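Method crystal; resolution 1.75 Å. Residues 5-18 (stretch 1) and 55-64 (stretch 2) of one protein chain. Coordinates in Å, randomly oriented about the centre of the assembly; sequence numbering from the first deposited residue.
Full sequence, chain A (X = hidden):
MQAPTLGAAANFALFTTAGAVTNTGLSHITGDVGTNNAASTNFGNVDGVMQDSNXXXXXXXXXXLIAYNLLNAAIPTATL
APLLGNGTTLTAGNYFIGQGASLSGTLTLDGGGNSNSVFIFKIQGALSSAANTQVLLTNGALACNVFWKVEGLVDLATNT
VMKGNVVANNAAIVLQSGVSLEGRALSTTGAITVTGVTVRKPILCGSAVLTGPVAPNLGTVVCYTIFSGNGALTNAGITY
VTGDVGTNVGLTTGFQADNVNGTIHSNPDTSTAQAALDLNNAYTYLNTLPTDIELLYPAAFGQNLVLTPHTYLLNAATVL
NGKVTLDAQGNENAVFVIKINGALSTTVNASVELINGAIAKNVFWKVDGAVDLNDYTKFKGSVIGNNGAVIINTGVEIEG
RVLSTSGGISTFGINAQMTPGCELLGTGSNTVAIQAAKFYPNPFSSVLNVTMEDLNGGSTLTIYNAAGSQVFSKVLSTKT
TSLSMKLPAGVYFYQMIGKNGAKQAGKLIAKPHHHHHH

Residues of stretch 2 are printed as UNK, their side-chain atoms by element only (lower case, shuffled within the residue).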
# COMPACT_ATOMS: atom_id res chain seq x y z
N THR A 5 -10.01 15.18 -17.40
CA THR A 5 -9.49 13.83 -17.25
C THR A 5 -7.96 13.81 -17.37
O THR A 5 -7.38 14.52 -18.19
CB THR A 5 -10.17 12.80 -18.18
OG1 THR A 5 -9.64 11.51 -17.89
CG2 THR A 5 -9.96 13.15 -19.66
N LEU A 6 -7.33 12.99 -16.53
CA LEU A 6 -5.90 12.71 -16.63
C LEU A 6 -5.57 11.48 -17.48
O LEU A 6 -4.40 11.20 -17.75
CB LEU A 6 -5.31 12.52 -15.22
CG LEU A 6 -5.13 13.73 -14.32
CD1 LEU A 6 -4.58 13.25 -12.98
CD2 LEU A 6 -4.21 14.79 -14.95
N GLY A 7 -6.61 10.73 -17.85
CA GLY A 7 -6.43 9.45 -18.56
C GLY A 7 -5.41 8.56 -17.88
O GLY A 7 -5.55 8.23 -16.70
N ALA A 8 -4.36 8.19 -18.63
CA ALA A 8 -3.35 7.23 -18.13
C ALA A 8 -2.41 7.86 -17.09
O ALA A 8 -1.83 7.15 -16.27
CB ALA A 8 -2.56 6.66 -19.30
N ALA A 9 -2.24 9.17 -17.15
CA ALA A 9 -1.46 9.86 -16.12
C ALA A 9 -2.03 9.61 -14.72
O ALA A 9 -1.29 9.66 -13.72
CB ALA A 9 -1.40 11.35 -16.41
N ALA A 10 -3.35 9.35 -14.63
CA ALA A 10 -3.99 9.03 -13.32
C ALA A 10 -3.33 7.86 -12.57
O ALA A 10 -3.43 7.79 -11.34
CB ALA A 10 -5.48 8.76 -13.51
N ASN A 11 -2.68 6.94 -13.30
CA ASN A 11 -2.04 5.76 -12.67
C ASN A 11 -0.86 6.13 -11.79
O ASN A 11 -0.43 5.33 -10.96
CB ASN A 11 -1.57 4.78 -13.76
CG ASN A 11 -2.72 4.18 -14.54
OD1 ASN A 11 -3.70 3.72 -13.97
ND2 ASN A 11 -2.60 4.18 -15.84
N PHE A 12 -0.35 7.35 -11.96
CA PHE A 12 0.91 7.75 -11.36
C PHE A 12 0.76 8.61 -10.12
O PHE A 12 -0.16 9.42 -10.04
CB PHE A 12 1.75 8.53 -12.41
CG PHE A 12 2.32 7.65 -13.47
CD1 PHE A 12 3.63 7.20 -13.38
CD2 PHE A 12 1.54 7.27 -14.56
CE1 PHE A 12 4.17 6.37 -14.35
CE2 PHE A 12 2.06 6.43 -15.54
CZ PHE A 12 3.38 5.99 -15.44
N ALA A 13 1.68 8.42 -9.19
CA ALA A 13 1.95 9.37 -8.11
C ALA A 13 2.96 10.42 -8.55
O ALA A 13 2.79 11.61 -8.24
CB ALA A 13 2.50 8.64 -6.89
N LEU A 14 4.02 9.99 -9.25
CA LEU A 14 5.09 10.88 -9.71
C LEU A 14 5.35 10.54 -11.18
O LEU A 14 5.61 9.37 -11.50
CB LEU A 14 6.39 10.64 -8.93
CG LEU A 14 6.32 10.77 -7.40
CD1 LEU A 14 7.63 10.31 -6.75
CD2 LEU A 14 6.01 12.22 -7.03
N PHE A 15 5.29 11.54 -12.05
CA PHE A 15 5.53 11.27 -13.46
C PHE A 15 6.07 12.50 -14.19
O PHE A 15 5.56 13.61 -14.01
CB PHE A 15 4.26 10.80 -14.18
CG PHE A 15 4.45 10.66 -15.67
CD1 PHE A 15 5.08 9.54 -16.19
CD2 PHE A 15 4.04 11.67 -16.54
CE1 PHE A 15 5.30 9.43 -17.56
CE2 PHE A 15 4.25 11.56 -17.91
CZ PHE A 15 4.88 10.44 -18.42
N THR A 16 7.10 12.27 -15.00
CA THR A 16 7.53 13.30 -15.96
C THR A 16 7.60 12.74 -17.38
O THR A 16 8.01 11.59 -17.60
CB THR A 16 8.85 14.00 -15.57
OG1 THR A 16 9.13 15.01 -16.55
CG2 THR A 16 10.05 13.04 -15.51
N THR A 17 7.16 13.56 -18.32
CA THR A 17 7.27 13.23 -19.73
C THR A 17 8.74 13.17 -20.17
O THR A 17 9.11 12.41 -21.07
CB THR A 17 6.43 14.24 -20.53
OG1 THR A 17 5.05 13.96 -20.25
CG2 THR A 17 6.70 14.18 -22.06
N ALA A 18 9.59 13.96 -19.52
CA ALA A 18 11.01 13.98 -19.87
C ALA A 18 11.85 14.49 -18.71
O ALA A 18 11.69 15.64 -18.28
CB ALA A 18 11.25 14.81 -21.12
N UNK A 55 5.45 1.63 -22.74
CA UNK A 55 4.09 1.94 -23.22
C UNK A 55 3.25 2.68 -22.19
O UNK A 55 2.46 3.56 -22.55
N UNK A 56 3.39 2.34 -20.91
CA UNK A 56 2.68 3.07 -19.86
C UNK A 56 3.07 4.56 -19.75
O UNK A 56 2.21 5.42 -19.52
c UNK A 56 2.87 2.39 -18.52
N UNK A 57 4.37 4.84 -19.86
CA UNK A 57 4.86 6.23 -19.74
C UNK A 57 4.55 7.04 -21.00
O UNK A 57 4.35 8.25 -20.94
c UNK A 57 6.37 6.33 -19.41
c UNK A 57 6.68 5.64 -18.07
o UNK A 57 7.15 5.74 -20.45
N UNK A 58 4.49 6.35 -22.14
CA UNK A 58 4.17 6.99 -23.41
C UNK A 58 2.71 7.44 -23.38
O UNK A 58 2.39 8.58 -23.77
c UNK A 58 4.42 6.03 -24.58
o UNK A 58 4.17 6.67 -25.82
N UNK A 59 1.84 6.55 -22.92
CA UNK A 59 0.41 6.84 -22.71
C UNK A 59 0.16 7.97 -21.69
O UNK A 59 -0.63 8.89 -21.97
c UNK A 59 -0.34 5.58 -22.31
N UNK A 60 0.86 7.92 -20.56
CA UNK A 60 0.79 8.98 -19.53
C UNK A 60 1.24 10.34 -20.10
O UNK A 60 0.59 11.38 -19.86
c UNK A 60 1.61 8.60 -18.30
N UNK A 61 2.33 10.33 -20.87
CA UNK A 61 2.83 11.57 -21.49
C UNK A 61 1.76 12.23 -22.37
O UNK A 61 1.57 13.45 -22.30
c UNK A 61 4.10 11.29 -22.30
N UNK A 62 1.08 11.42 -23.19
CA UNK A 62 0.07 11.94 -24.11
C UNK A 62 -1.14 12.46 -23.35
O UNK A 62 -1.65 13.54 -23.67
c UNK A 62 -0.34 10.90 -25.14
N UNK A 63 -1.59 11.71 -22.33
CA UNK A 63 -2.75 12.11 -21.55
C UNK A 63 -2.47 13.29 -20.63
O UNK A 63 -3.39 14.08 -20.34
o UNK A 63 -4.11 10.20 -22.94
c UNK A 63 -3.35 10.92 -20.79
c UNK A 63 -3.95 9.88 -21.73
o UNK A 63 -4.22 8.74 -21.29
N UNK A 64 -1.22 13.44 -20.18
CA UNK A 64 -0.85 14.60 -19.34
C UNK A 64 -0.94 15.87 -20.19
O UNK A 64 -1.40 16.92 -19.71
c UNK A 64 1.07 15.65 -17.90
c UNK A 64 0.56 14.46 -18.74
c UNK A 64 0.11 15.98 -16.76
c UNK A 64 2.47 15.39 -17.34
O HOH W 1 0.14 4.58 -17.98

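Position 55 has backbone atoms alone and no side chain. It lies at the exposed start of the helical stretch and touches nothing on stretch 1. It is Gly55.

Position 56 carries a single carbon, directed sideways to stretch 1. Its carbonyl does more than its side chain: O lies 4.1 Å from Phe12 CE2, at the edge of that ring. The same O accepts a hydrogen bond from water 1 at 2.7 Å. The water is also weakly bound by Asn11 ND2, 3.5 Å from the water O. One carbon makes this Ala56.

Position 57 has a first carbon bearing one oxygen and one carbon. A branch of this kind is threonine, so this is Thr57. Its CG2 is 4.2 Å from Phe12 CZ. Its CB is 3.8 Å from Phe15 CE1, and its backbone O is 3.4 Å from Phe15 CZ. The hydroxyl, Thr57 OG1, is hydrogen-bonded to a residue just outside the stretch.

Position 58 has one carbon followed by one oxygen, unbranched. The CA-to-CB bond points away from stretch 1, and the side chain is exposed. This is Ser58.

Position 59 has one carbon. Its CB meets Ala8 CB at 3.9 Å, a small apolar contact. It is Ala59.

Position 60 also has one carbon, but here it points toward stretch 1 and is buried. CB is 3.5 Å from Phe12 CE2. It also sits over one face of the Phe15 ring, 3.8 Å from the centroid and 14° off the normal, a CH-pi contact. The backbones come close here, with CA only 4.2 Å from Ala9 CA. This is Ala60.

Position 61 has one carbon, set sideways. CB is 4.0 Å from Phe15 CZ and 3.5 Å from Thr17 OG1. It is Ala61.

Position 62 has one carbon, pointing away and exposed, with no contact to stretch 1. It is Ala62.

Position 63 has two carbons, the second carrying two oxygens: a short carboxylate, hence Asp63. Ala8 N donates a hydrogen bond to Asp63 OD2 at 2.7 Å, with an angle of 162°. Leu6 O is 3.2 Å from Asp63 CB. Gly7 has positive phi, and an ideal CB there would fall 2.4 Å from Asp63 OD2, a clash.

Position 64 has four carbons, forked at the second, with chi1 t and chi2 p. This is Leu64. Its CB is 4.4 Å from Ala9 CB. Its CD2 reaches the edge of the Phe15 ring, 4.1 Å from Phe15 CD2.

The contact buries 568 Å², both sides summed. Small side chains let the helix approach the 3-10 segment closely, while Phe12 and Phe15 pack against Ala60. Leu64 extends the apolar packing along Phe15. The hydrogen bond between Ala8 N and Asp63 OD2 adds a polar tie at Ala8. It is the sole direct hydrogen bond between the stretches, so the rest of the contact is mainly packing.

Stretch 2, residues 55-64: GATSAAAADL
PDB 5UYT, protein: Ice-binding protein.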